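Local coordinates for twitching motility protein PilT (Aquifex aeolicus, PDB 2EYU) that drives the retraction of type IV pili that underlies twitching motility, probably by hydrolysing ATP as a P-loop motor of the type II/IV secretion ATPase family, at residues L29-T34 and I165-L170; D47-T52 and K71-N76; E97-I102 and T122-F127; V104-D109 and F127-T132. The protein carries 1 engineered substitution. All coordinates share one frame; numbering follows the deposited sequence.

How the contacts relate
From the N terminus, residues 29-34 open contact 1 on strand 26-31, but their partner arrives only at 165-170, so contact 1 spans all the others. Within that long excursion, helix 38-52 leads to contact 2, where 47-52 meets 71-76 across an 18-residue gap at the edge of the sheet. Contact 3 then opens at 97-102 and closes at 122-127, after contact 4 has opened at 104-109; contact 4 closes at 127-132, so the two cross, sharing Phe127. Contacts 3 and 4 join strands 101-104 and 125-130, contact 1 joins 26-31 and 162-171, and backbone bonds between contacts 1 and 4 link the two pairs. Ile49 of contact 2 packs on Phe127.

Contact 1: L29-T34 and I165-L170; sequences LVTGPT and IISQRL
Leu29, Val30 and Thr31 pair in parallel with Ile165, Ile166 and Ser167 in the middle of the sheet of a P-loop ATPase, and the chain then passes into what appears to be the Walker A loop. Backbone hydrogen bonds carry the pairing. Ile166 N donates to Leu29 O at 2.8 Å, Thr31 N to Ile166 O at 2.6 Å, and Gln168 N to Thr31 O at 2.7 Å. Apolar contacts follow the alternation of the strands. On one face, Val30 CG2 lies alongside Ile166 CG1 at 4.0 Å, both covered by helix 38-52; on the other, Leu29 and Ile165 meet through their CB atoms beside helix 135-144.

Polar side chains take over at the C-terminal end of the pairing. The chi1 of Thr31, 68°, sets OG1 between the backbone N and the carbonyl carbon, 3.0 Å from Ser167 OG. Thr132 O and Asn133 O lie within weak hydrogen-bonding reach of Thr31 and Ser167, respectively. Gly32 continues extended (phi 150°), where a side chain would jam against the preceding carbonyl and Gln168 O. Last, the Arg169 guanidinium, hydrogen-bonded to Asn133 OD1, brings NH2 to 4.2 Å from Pro33 CG.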
loop_
_atom_site.group_PDB
_atom_site.type_symbol
_atom_site.label_atom_id
_atom_site.label_comp_id
_atom_site.label_asym_id
_atom_site.label_seq_id
_atom_site.Cartn_x
_atom_site.Cartn_y
_atom_site.Cartn_z
ATOM N N LEU A 29 2.822 -0.136 -1.375
ATOM C CA LEU A 29 2.129 1.057 -0.911
ATOM C C LEU A 29 0.823 0.725 -0.218
ATOM O O LEU A 29 0.085 -0.133 -0.707
ATOM C CB LEU A 29 1.799 1.965 -2.089
ATOM C CG LEU A 29 2.982 2.366 -2.973
ATOM C CD1 LEU A 29 2.535 3.324 -4.062
ATOM C CD2 LEU A 29 4.072 2.983 -2.133
ATOM N N VAL A 30 0.553 1.391 0.912
ATOM C CA VAL A 30 -0.738 1.098 1.571
ATOM C C VAL A 30 -1.447 2.433 1.725
ATOM O O VAL A 30 -0.865 3.369 2.299
ATOM C CB VAL A 30 -0.536 0.375 2.904
ATOM C CG1 VAL A 30 -1.831 0.236 3.673
ATOM C CG2 VAL A 30 0.025 -1.023 2.651
ATOM N N THR A 31 -2.654 2.575 1.186
ATOM C CA THR A 31 -3.219 3.923 1.122
ATOM C C THR A 31 -4.658 3.993 1.621
ATOM O O THR A 31 -5.297 2.995 1.898
ATOM C CB THR A 31 -3.206 4.472 -0.320
ATOM O OG1 THR A 31 -4.132 3.708 -1.090
ATOM C CG2 THR A 31 -1.827 4.300 -0.962
ATOM N N GLY A 32 -5.136 5.234 1.743
ATOM C CA GLY A 32 -6.489 5.521 2.169
ATOM C C GLY A 32 -6.611 6.838 2.920
ATOM O O GLY A 32 -5.655 7.498 3.320
ATOM N N PRO A 33 -7.855 7.252 3.129
ATOM C CA PRO A 33 -8.111 8.552 3.760
ATOM C C PRO A 33 -7.677 8.623 5.206
ATOM O O PRO A 33 -6.940 7.794 5.750
ATOM C CB PRO A 33 -9.643 8.663 3.632
ATOM C CG PRO A 33 -10.121 7.251 3.543
ATOM C CD PRO A 33 -9.069 6.509 2.758
ATOM N N THR A 34 -8.141 9.675 5.883
ATOM C CA THR A 34 -7.791 9.847 7.289
ATOM C C THR A 34 -8.359 8.724 8.126
ATOM O O THR A 34 -9.493 8.297 7.908
ATOM C CB THR A 34 -8.312 11.224 7.760
ATOM O OG1 THR A 34 -7.350 12.194 7.322
ATOM C CG2 THR A 34 -8.396 11.283 9.266
ATOM N N ILE A 165 -0.123 -2.582 -4.267
ATOM C CA ILE A 165 -0.646 -1.417 -3.536
ATOM C C ILE A 165 -2.010 -1.830 -2.961
ATOM O O ILE A 165 -2.775 -2.428 -3.704
ATOM C CB ILE A 165 -0.752 -0.118 -4.338
ATOM C CG1 ILE A 165 -2.199 0.320 -4.562
ATOM C CG2 ILE A 165 0.029 -0.162 -5.645
ATOM C CD1 ILE A 165 -2.639 1.418 -3.627
ATOM N N ILE A 166 -2.192 -1.518 -1.681
ATOM C CA ILE A 166 -3.415 -1.784 -0.948
ATOM C C ILE A 166 -4.128 -0.469 -0.635
ATOM O O ILE A 166 -3.476 0.356 0.015
ATOM C CB ILE A 166 -3.103 -2.446 0.412
ATOM C CG1 ILE A 166 -2.050 -3.558 0.361
ATOM C CG2 ILE A 166 -4.392 -2.943 1.062
ATOM C CD1 ILE A 166 -2.016 -4.360 1.643
ATOM N N SER A 167 -5.364 -0.309 -1.069
ATOM C CA SER A 167 -6.196 0.849 -0.760
ATOM C C SER A 167 -7.182 0.450 0.338
ATOM O O SER A 167 -7.991 -0.432 0.091
ATOM C CB SER A 167 -6.955 1.301 -1.996
ATOM O OG SER A 167 -6.424 2.477 -2.567
ATOM N N GLN A 168 -7.165 1.019 1.542
ATOM C CA GLN A 168 -8.028 0.498 2.601
ATOM C C GLN A 168 -9.081 1.501 3.056
ATOM O O GLN A 168 -8.857 2.696 2.998
ATOM C CB GLN A 168 -7.233 0.120 3.852
ATOM C CG GLN A 168 -6.472 -1.198 3.834
ATOM C CD GLN A 168 -5.338 -1.164 4.864
ATOM O OE1 GLN A 168 -5.611 -0.756 5.996
ATOM N NE2 GLN A 168 -4.138 -1.515 4.455
ATOM N N ARG A 169 -10.190 0.957 3.540
ATOM C CA ARG A 169 -11.173 1.720 4.289
ATOM C C ARG A 169 -11.741 0.810 5.383
ATOM O O ARG A 169 -11.894 -0.395 5.167
ATOM C CB ARG A 169 -12.283 2.256 3.401
ATOM C CG ARG A 169 -13.011 3.458 3.988
ATOM C CD ARG A 169 -14.058 3.981 3.014
ATOM N NE ARG A 169 -13.501 5.019 2.147
ATOM C CZ ARG A 169 -14.104 6.166 1.863
ATOM N NH1 ARG A 169 -15.298 6.441 2.372
ATOM N NH2 ARG A 169 -13.509 7.040 1.065
ATOM N N LEU A 170 -12.015 1.413 6.529
ATOM C CA LEU A 170 -12.600 0.732 7.673
ATOM C C LEU A 170 -14.082 1.076 7.766
ATOM O O LEU A 170 -14.404 2.264 7.872
ATOM C CB LEU A 170 -11.862 1.134 8.954
ATOM C CG LEU A 170 -10.460 0.566 9.160
ATOM C CD1 LEU A 170 -9.666 1.436 10.127
ATOM C CD2 LEU A 170 -10.529 -0.854 9.683
#

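Contact 2: D47-T52 and K71-N76; sequences DYINQT and KKSIVN
Asn50 and Ser73 form the close-packed centre of a contact between the C-terminal turn of helix 38-52 and the loop before strand 74-79, an edge strand of the alpha/beta sheet within this chain. The helix ends in carbonyls directed at the loop. Asn50 O accepts Lys72 N at 2.8 Å and, through a weak bond, Ser73 N at 3.1 Å, and so takes two consecutive amides. With CG anti to the backbone N (chi1 -159°), the Asn50 side chain reaches over to the loop, where its CG lies 3.7 Å from Lys71 CB. Ser73 closes the other part of this buried patch, its CB 3.8 Å from Asn50 CA. The Ser73 hydroxyl is held by Lys53 O and Tyr55 N, which ties the loop to the chain just beyond the helix.

The solvent side is made of long lysine chains. Lys71 runs alongside Gln51 in the same direction, its CD against Gln51 CG, an atom less surely placed, and crosses Asp47 at about a right angle; Asp47 OD1 and Lys71 NZ stay 5.3 Å apart. Lys72 instead brings its charge to the helix end, where the helix dipole would probably favour it. Bent at both chi3 and chi4, its chain folds back past Thr52 O, 3.4 Å from Lys72 CD, and NZ donates to Gln51 O over a short 2.5 Å.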
loop_
_atom_site.group_PDB
_atom_site.type_symbol
_atom_site.label_atom_id
_atom_site.label_comp_id
_atom_site.label_asym_id
_atom_site.label_seq_id
_atom_site.Cartn_x
_atom_site.Cartn_y
_atom_site.Cartn_z
ATOM N N ASP A 47 5.613 -6.263 11.290
ATOM C CA ASP A 47 5.832 -7.102 12.465
ATOM C C ASP A 47 5.877 -8.593 12.115
ATOM O O ASP A 47 6.498 -9.320 12.885
ATOM C CB ASP A 47 4.764 -6.892 13.544
ATOM C CG ASP A 47 5.210 -7.499 14.866
ATOM O OD1 ASP A 47 4.494 -8.387 15.373
ATOM O OD2 ASP A 47 6.275 -7.097 15.378
ATOM N N TYR A 48 5.263 -9.002 11.013
ATOM C CA TYR A 48 5.413 -10.326 10.442
ATOM C C TYR A 48 6.877 -10.555 10.093
ATOM O O TYR A 48 7.458 -11.590 10.413
ATOM C CB TYR A 48 4.595 -10.531 9.163
ATOM C CG TYR A 48 4.849 -11.851 8.451
ATOM C CD1 TYR A 48 4.428 -13.068 8.944
ATOM C CD2 TYR A 48 5.549 -11.866 7.245
ATOM C CE1 TYR A 48 4.669 -14.267 8.288
ATOM C CE2 TYR A 48 5.798 -13.048 6.582
ATOM C CZ TYR A 48 5.362 -14.253 7.098
ATOM O OH TYR A 48 5.622 -15.410 6.411
ATOM N N ILE A 49 7.414 -9.564 9.386
ATOM C CA ILE A 49 8.819 -9.646 9.005
ATOM C C ILE A 49 9.635 -9.838 10.272
ATOM O O ILE A 49 10.357 -10.830 10.352
ATOM C CB ILE A 49 9.257 -8.392 8.228
ATOM C CG1 ILE A 49 8.347 -8.021 7.057
ATOM C CG2 ILE A 49 10.680 -8.564 7.753
ATOM C CD1 ILE A 49 8.581 -6.639 6.482
ATOM N N ASN A 50 9.487 -8.914 11.221
ATOM C CA ASN A 50 10.132 -8.967 12.524
ATOM C C ASN A 50 10.191 -10.374 13.106
ATOM O O ASN A 50 11.211 -10.791 13.657
ATOM C CB ASN A 50 9.366 -8.082 13.518
ATOM C CG ASN A 50 10.103 -7.624 14.746
ATOM O OD1 ASN A 50 9.492 -7.080 15.678
ATOM N ND2 ASN A 50 11.416 -7.775 14.820
ATOM N N GLN A 51 9.071 -11.091 12.994
ATOM C CA GLN A 51 8.930 -12.369 13.677
ATOM C C GLN A 51 9.507 -13.516 12.856
ATOM O O GLN A 51 9.827 -14.570 13.373
ATOM C CB GLN A 51 7.459 -12.703 13.935
ATOM C CG GLN A 51 6.627 -11.586 14.519
ATOM C CD GLN A 51 5.174 -11.629 14.106
ATOM O OE1 GLN A 51 4.656 -10.638 13.587
ATOM N NE2 GLN A 51 4.533 -12.772 14.332
ATOM N N THR A 52 9.608 -13.285 11.552
ATOM C CA THR A 52 9.919 -14.380 10.635
ATOM C C THR A 52 11.329 -14.320 10.100
ATOM O O THR A 52 11.987 -15.353 9.906
ATOM C CB THR A 52 8.895 -14.337 9.480
ATOM O OG1 THR A 52 7.609 -14.640 10.051
ATOM C CG2 THR A 52 9.209 -15.378 8.430
ATOM N N LYS A 71 12.091 -9.037 18.214
ATOM C CA LYS A 71 11.876 -10.418 17.829
ATOM C C LYS A 71 13.048 -10.959 17.024
ATOM O O LYS A 71 14.173 -10.938 17.528
ATOM C CB LYS A 71 10.560 -10.502 17.034
ATOM C CG LYS A 71 9.346 -10.229 17.923
ATOM C CD LYS A 71 8.050 -10.198 17.145
ATOM C CE LYS A 71 6.823 -10.539 17.964
ATOM N NZ LYS A 71 6.825 -11.935 18.489
ATOM N N LYS A 72 12.840 -11.442 15.804
ATOM C CA LYS A 72 13.939 -11.970 14.997
ATOM C C LYS A 72 14.737 -10.900 14.267
ATOM O O LYS A 72 15.912 -11.124 13.960
ATOM C CB LYS A 72 13.390 -12.980 13.970
ATOM C CG LYS A 72 14.317 -14.161 13.751
ATOM C CD LYS A 72 13.785 -15.235 12.835
ATOM C CE LYS A 72 13.091 -16.349 13.596
ATOM N NZ LYS A 72 11.621 -16.369 13.413
ATOM N N SER A 73 14.137 -9.742 13.968
ATOM C CA SER A 73 14.756 -8.721 13.150
ATOM C C SER A 73 15.309 -7.584 14.007
ATOM O O SER A 73 14.975 -7.569 15.185
ATOM C CB SER A 73 13.785 -8.129 12.111
ATOM O OG SER A 73 13.729 -8.889 10.924
ATOM N N ILE A 74 16.110 -6.728 13.383
ATOM C CA ILE A 74 16.661 -5.525 14.003
ATOM C C ILE A 74 15.991 -4.274 13.446
ATOM O O ILE A 74 16.244 -3.889 12.302
ATOM C CB ILE A 74 18.187 -5.468 13.824
ATOM C CG1 ILE A 74 18.808 -4.096 14.079
ATOM C CG2 ILE A 74 18.599 -6.000 12.460
ATOM C CD1 ILE A 74 20.317 -4.169 14.228
ATOM N N VAL A 75 15.131 -3.670 14.265
ATOM C CA VAL A 75 14.278 -2.555 13.867
ATOM C C VAL A 75 14.637 -1.225 14.499
ATOM O O VAL A 75 14.560 -0.915 15.689
ATOM C CB VAL A 75 12.799 -2.902 14.175
ATOM C CG1 VAL A 75 12.562 -2.871 15.674
ATOM C CG2 VAL A 75 11.830 -1.969 13.458
ATOM N N ASN A 76 15.072 -0.316 13.629
ATOM C CA ASN A 76 15.288 1.057 14.064
ATOM C C ASN A 76 14.116 1.923 13.620
ATOM O O ASN A 76 13.839 1.997 12.422
ATOM C CB ASN A 76 16.607 1.579 13.500
ATOM C CG ASN A 76 17.789 0.905 14.168
ATOM O OD1 ASN A 76 17.621 -0.135 14.808
ATOM N ND2 ASN A 76 18.976 1.484 14.031
#

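Contact 3: E97-I102 and T122-F127; sequences EDPDVI and TGHLVF
Ile102 has CG1 anti to the backbone N (chi1 174°), which places CG2 between that nitrogen and the carbonyl carbon and directs it at Val126; the two branches Ile102 CG2 and Val126 CG2 come within 3.5 Å. The side chains lie side by side, pointing the same way from one face of the sheet. On the opposite face Val101, with CG1 also anti to N, brings that methyl obliquely to the Phe127 ring, 4.1 Å from CD1. The Phe127 ring also packs on Ile42, Met45 and Ile49 of helix 38-52.

These pairs belong to the parallel strands of a beta-alpha-beta unit, 101-104 and 125-130, joined through helix 110-121. The backbone ladder begins loosely with a weak bond from Leu125 N to Asp100 O at 3.3 Å. It tightens as Ile102 N donates to Leu125 O at 3.0 Å and Phe127 N to Ile102 O, also at 3.0 Å. Ahead of the ladder, the His124 ring crosses Pro99 at about a right angle. The ring's ND1 is hydrogen-bonded to Ala119 O at the end of the connecting helix, and Asp100 OD2 is held by His56 N. The polar side chains of this contact lie at the N-terminal end of the strand pair; farther in, backbone bonds pair the peptides, and the Val101/Phe127 face presents hydrocarbon to helix 38-52, while Ile102 and Val126 pack together on the other.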
loop_
_atom_site.group_PDB
_atom_site.type_symbol
_atom_site.label_atom_id
_atom_site.label_comp_id
_atom_site.label_asym_id
_atom_site.label_seq_id
_atom_site.Cartn_x
_atom_site.Cartn_y
_atom_site.Cartn_z
ATOM N N GLU A 97 22.814 3.172 4.929
ATOM C CA GLU A 97 22.917 2.221 6.031
ATOM C C GLU A 97 22.719 0.792 5.524
ATOM O O GLU A 97 23.190 -0.108 6.206
ATOM C CB GLU A 97 21.924 2.490 7.160
ATOM C CG GLU A 97 22.554 2.641 8.532
ATOM C CD GLU A 97 23.108 1.361 9.120
ATOM O OE1 GLU A 97 22.310 0.505 9.563
ATOM O OE2 GLU A 97 24.350 1.189 9.157
ATOM N N ASP A 98 22.051 0.641 4.392
ATOM C CA ASP A 98 21.849 -0.608 3.676
ATOM C C ASP A 98 20.874 -1.547 4.352
ATOM O O ASP A 98 21.180 -2.732 4.577
ATOM C CB ASP A 98 23.193 -1.332 3.521
ATOM C CG ASP A 98 23.614 -1.544 2.081
ATOM O OD1 ASP A 98 23.549 -2.697 1.603
ATOM O OD2 ASP A 98 24.022 -0.559 1.430
ATOM N N PRO A 99 19.653 -1.163 4.705
ATOM C CA PRO A 99 18.887 -2.179 5.448
ATOM C C PRO A 99 18.128 -3.054 4.468
ATOM O O PRO A 99 18.171 -2.823 3.253
ATOM C CB PRO A 99 17.987 -1.275 6.297
ATOM C CG PRO A 99 17.678 -0.133 5.399
ATOM C CD PRO A 99 18.869 0.043 4.484
ATOM N N ASP A 100 17.433 -4.059 4.975
ATOM C CA ASP A 100 16.667 -4.982 4.143
ATOM C C ASP A 100 15.300 -4.409 3.777
ATOM O O ASP A 100 14.724 -4.782 2.761
ATOM C CB ASP A 100 16.397 -6.303 4.851
ATOM C CG ASP A 100 17.647 -7.089 5.162
ATOM O OD1 ASP A 100 18.092 -7.787 4.227
ATOM O OD2 ASP A 100 18.110 -6.976 6.313
ATOM N N VAL A 101 14.849 -3.547 4.681
ATOM C CA VAL A 101 13.514 -2.982 4.619
ATOM C C VAL A 101 13.573 -1.534 5.108
ATOM O O VAL A 101 14.247 -1.261 6.090
ATOM C CB VAL A 101 12.501 -3.719 5.493
ATOM C CG1 VAL A 101 11.171 -2.961 5.500
ATOM C CG2 VAL A 101 12.251 -5.154 5.036
ATOM N N ILE A 102 12.873 -0.642 4.427
ATOM C CA ILE A 102 12.688 0.700 4.966
ATOM C C ILE A 102 11.202 1.048 4.936
ATOM O O ILE A 102 10.539 0.739 3.947
ATOM C CB ILE A 102 13.373 1.813 4.169
ATOM C CG1 ILE A 102 13.050 3.220 4.682
ATOM C CG2 ILE A 102 12.992 1.701 2.709
ATOM C CD1 ILE A 102 14.226 3.932 5.316
ATOM N N THR A 122 17.441 -0.392 -6.054
ATOM C CA THR A 122 18.782 -0.869 -5.743
ATOM C C THR A 122 18.810 -1.892 -4.616
ATOM O O THR A 122 19.705 -1.892 -3.768
ATOM C CB THR A 122 19.645 0.327 -5.319
ATOM O OG1 THR A 122 19.060 0.854 -4.108
ATOM C CG2 THR A 122 19.616 1.470 -6.319
ATOM N N GLY A 123 17.849 -2.811 -4.528
ATOM C CA GLY A 123 17.940 -3.880 -3.573
ATOM C C GLY A 123 17.285 -3.652 -2.237
ATOM O O GLY A 123 17.642 -4.281 -1.250
ATOM N N HIS A 124 16.270 -2.788 -2.145
ATOM C CA HIS A 124 15.589 -2.709 -0.860
ATOM C C HIS A 124 14.080 -2.800 -1.014
ATOM O O HIS A 124 13.544 -2.340 -2.014
ATOM C CB HIS A 124 15.931 -1.394 -0.149
ATOM C CG HIS A 124 17.395 -1.096 -0.137
ATOM N ND1 HIS A 124 18.035 -0.411 -1.148
ATOM C CD2 HIS A 124 18.348 -1.403 0.775
ATOM C CE1 HIS A 124 19.321 -0.306 -0.860
ATOM N NE2 HIS A 124 19.535 -0.895 0.303
ATOM N N LEU A 125 13.459 -3.369 0.015
ATOM C CA LEU A 125 12.011 -3.483 0.093
ATOM C C LEU A 125 11.482 -2.200 0.716
ATOM O O LEU A 125 11.876 -1.839 1.830
ATOM C CB LEU A 125 11.579 -4.701 0.903
ATOM C CG LEU A 125 10.070 -4.981 0.861
ATOM C CD1 LEU A 125 9.591 -5.176 -0.569
ATOM C CD2 LEU A 125 9.702 -6.207 1.681
ATOM N N VAL A 126 10.612 -1.487 0.000
ATOM C CA VAL A 126 10.185 -0.190 0.519
ATOM C C VAL A 126 8.681 -0.168 0.772
ATOM O O VAL A 126 7.896 -0.428 -0.125
ATOM C CB VAL A 126 10.585 0.954 -0.424
ATOM C CG1 VAL A 126 10.127 2.291 0.144
ATOM C CG2 VAL A 126 12.096 0.972 -0.638
ATOM N N PHE A 127 8.270 0.121 2.007
ATOM C CA PHE A 127 6.879 0.401 2.335
ATOM C C PHE A 127 6.669 1.914 2.379
ATOM O O PHE A 127 7.487 2.681 2.901
ATOM C CB PHE A 127 6.475 -0.157 3.711
ATOM C CG PHE A 127 6.342 -1.667 3.773
ATOM C CD1 PHE A 127 7.485 -2.456 3.794
ATOM C CD2 PHE A 127 5.099 -2.274 3.815
ATOM C CE1 PHE A 127 7.373 -3.835 3.845
ATOM C CE2 PHE A 127 4.984 -3.649 3.856
ATOM C CZ PHE A 127 6.126 -4.433 3.870
#

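Contact 4: V104-D109 and F127-T132; sequences VGEMRD and FGTLHT
The loop after strand 101-104, which by its position and sequence is probably the Walker B region of the P-loop fold, meets strand 125-130 through Val104, Glu106 and Met107. Val104 N donates to Phe127 O at 2.9 Å, the cross-strand hydrogen bond that closes the pairing. Next to it, Gly128 CA approaches Val104 O at 3.3 Å as a CA-H...O contact. Val104 has CG1 between the backbone N and the carbonyl carbon (chi1 59°), and this methyl presses on Phe127 O at 3.3 Å.

The selenium of selenomethionine 107 lies over the strand, where Gly128 carries no side chain: SE is 3.8 Å from Gly128 CA and 3.5 Å from Thr129 O. Glu106, bent at chi2, swings its carboxylate back across Thr129 at about a right angle, but its exact placing is doubtful because the modelled oxygens crowd Thr129 OG1. A long, weak ion pair links Glu106 OE2 to Lys38 of the probable Walker A motif, consistent with a place beside a nucleotide site.

Around the contact, Met107 packs on Val113 and Ala116 of helix 110-121, Leu130 on helix 135-144, and Thr129 on Lys38 at the start of helix 38-52, while strand 26-31 borders the other edge of strand 125-130.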
loop_
_atom_site.group_PDB
_atom_site.type_symbol
_atom_site.label_atom_id
_atom_site.label_comp_id
_atom_site.label_asym_id
_atom_site.label_seq_id
_atom_site.Cartn_x
_atom_site.Cartn_y
_atom_site.Cartn_z
ATOM N N VAL A 104 8.851 4.365 4.873
ATOM C CA VAL A 104 8.737 5.805 4.750
ATOM C C VAL A 104 7.285 6.228 4.993
ATOM O O VAL A 104 6.382 6.009 4.180
ATOM C CB VAL A 104 9.185 6.341 3.383
ATOM C CG1 VAL A 104 8.381 5.755 2.240
ATOM C CG2 VAL A 104 9.095 7.861 3.358
ATOM N N GLY A 105 7.079 6.840 6.148
ATOM C CA GLY A 105 5.754 7.147 6.640
ATOM C C GLY A 105 4.895 7.906 5.658
ATOM O O GLY A 105 3.689 7.690 5.530
ATOM N N GLU A 106 5.495 8.850 4.941
ATOM C CA GLU A 106 4.700 9.656 4.021
ATOM C C GLU A 106 5.598 10.264 2.952
ATOM O O GLU A 106 6.710 10.677 3.276
ATOM C CB GLU A 106 3.954 10.765 4.762
ATOM C CG GLU A 106 2.572 11.092 4.230
ATOM C CD GLU A 106 1.741 9.893 3.826
ATOM O OE1 GLU A 106 1.069 9.956 2.773
ATOM O OE2 GLU A 106 1.731 8.875 4.550
HETATM N N MSE A 107 5.074 10.283 1.741
HETATM C CA MSE A 107 5.688 10.913 0.589
HETATM C C MSE A 107 4.764 12.023 0.071
HETATM O O MSE A 107 3.944 11.759 -0.809
HETATM C CB MSE A 107 5.967 9.908 -0.525
HETATM C CG MSE A 107 4.959 8.769 -0.576
HETATM SE SE MSE A 107 5.500 7.246 0.480
HETATM C CE MSE A 107 7.141 7.084 -0.527
ATOM N N ARG A 108 4.954 13.177 0.674
ATOM C CA ARG A 108 4.327 14.460 0.460
ATOM C C ARG A 108 5.102 15.227 -0.603
ATOM O O ARG A 108 4.612 16.168 -1.213
ATOM C CB ARG A 108 4.295 15.261 1.769
ATOM C CG ARG A 108 3.647 16.635 1.721
ATOM C CD ARG A 108 3.152 17.055 3.101
ATOM N NE ARG A 108 2.625 18.411 3.133
ATOM C CZ ARG A 108 2.007 19.024 4.131
ATOM N NH1 ARG A 108 1.772 18.446 5.306
ATOM N NH2 ARG A 108 1.596 20.279 3.968
ATOM N N ASP A 109 6.339 14.774 -0.786
ATOM C CA ASP A 109 7.342 15.496 -1.537
ATOM C C ASP A 109 7.991 14.692 -2.658
ATOM O O ASP A 109 8.161 13.477 -2.620
ATOM C CB ASP A 109 8.471 15.961 -0.595
ATOM C CG ASP A 109 8.100 17.226 0.151
ATOM O OD1 ASP A 109 8.356 17.294 1.374
ATOM O OD2 ASP A 109 7.551 18.133 -0.510
ATOM N N PHE A 127 8.270 0.121 2.007
ATOM C CA PHE A 127 6.879 0.401 2.335
ATOM C C PHE A 127 6.669 1.914 2.379
ATOM O O PHE A 127 7.487 2.681 2.901
ATOM C CB PHE A 127 6.475 -0.157 3.711
ATOM C CG PHE A 127 6.342 -1.667 3.773
ATOM C CD1 PHE A 127 7.485 -2.456 3.794
ATOM C CD2 PHE A 127 5.099 -2.274 3.815
ATOM C CE1 PHE A 127 7.373 -3.835 3.845
ATOM C CE2 PHE A 127 4.984 -3.649 3.856
ATOM C CZ PHE A 127 6.126 -4.433 3.870
ATOM N N GLY A 128 5.552 2.380 1.819
ATOM C CA GLY A 128 5.185 3.765 2.006
ATOM C C GLY A 128 3.685 3.903 2.157
ATOM O O GLY A 128 2.920 2.976 1.899
ATOM N N THR A 129 3.228 5.077 2.597
ATOM C CA THR A 129 1.804 5.326 2.651
ATOM C C THR A 129 1.492 6.627 1.909
ATOM O O THR A 129 2.312 7.550 1.875
ATOM C CB THR A 129 1.174 5.495 4.052
ATOM O OG1 THR A 129 1.837 6.584 4.715
ATOM C CG2 THR A 129 1.334 4.266 4.921
ATOM N N LEU A 130 0.295 6.640 1.345
ATOM C CA LEU A 130 -0.273 7.850 0.759
ATOM C C LEU A 130 -1.743 7.938 1.193
ATOM O O LEU A 130 -2.314 6.926 1.632
ATOM C CB LEU A 130 -0.227 7.851 -0.750
ATOM C CG LEU A 130 0.989 7.439 -1.558
ATOM C CD1 LEU A 130 1.017 5.942 -1.818
ATOM C CD2 LEU A 130 1.001 8.193 -2.884
ATOM N N HIS A 131 -2.328 9.111 1.038
ATOM C CA HIS A 131 -3.739 9.325 1.369
ATOM C C HIS A 131 -4.688 9.177 0.200
ATOM O O HIS A 131 -5.877 9.543 0.258
ATOM C CB HIS A 131 -3.896 10.734 1.971
ATOM C CG HIS A 131 -3.613 10.739 3.446
ATOM N ND1 HIS A 131 -2.708 11.605 4.023
ATOM C CD2 HIS A 131 -4.123 10.018 4.468
ATOM C CE1 HIS A 131 -2.664 11.403 5.325
ATOM N NE2 HIS A 131 -3.512 10.442 5.629
ATOM N N THR A 132 -4.212 8.617 -0.906
ATOM C CA THR A 132 -5.079 8.367 -2.063
ATOM C C THR A 132 -6.078 7.270 -1.778
ATOM O O THR A 132 -5.858 6.403 -0.925
ATOM C CB THR A 132 -4.232 7.970 -3.287
ATOM O OG1 THR A 132 -3.366 6.900 -2.884
ATOM C CG2 THR A 132 -3.340 9.113 -3.738
#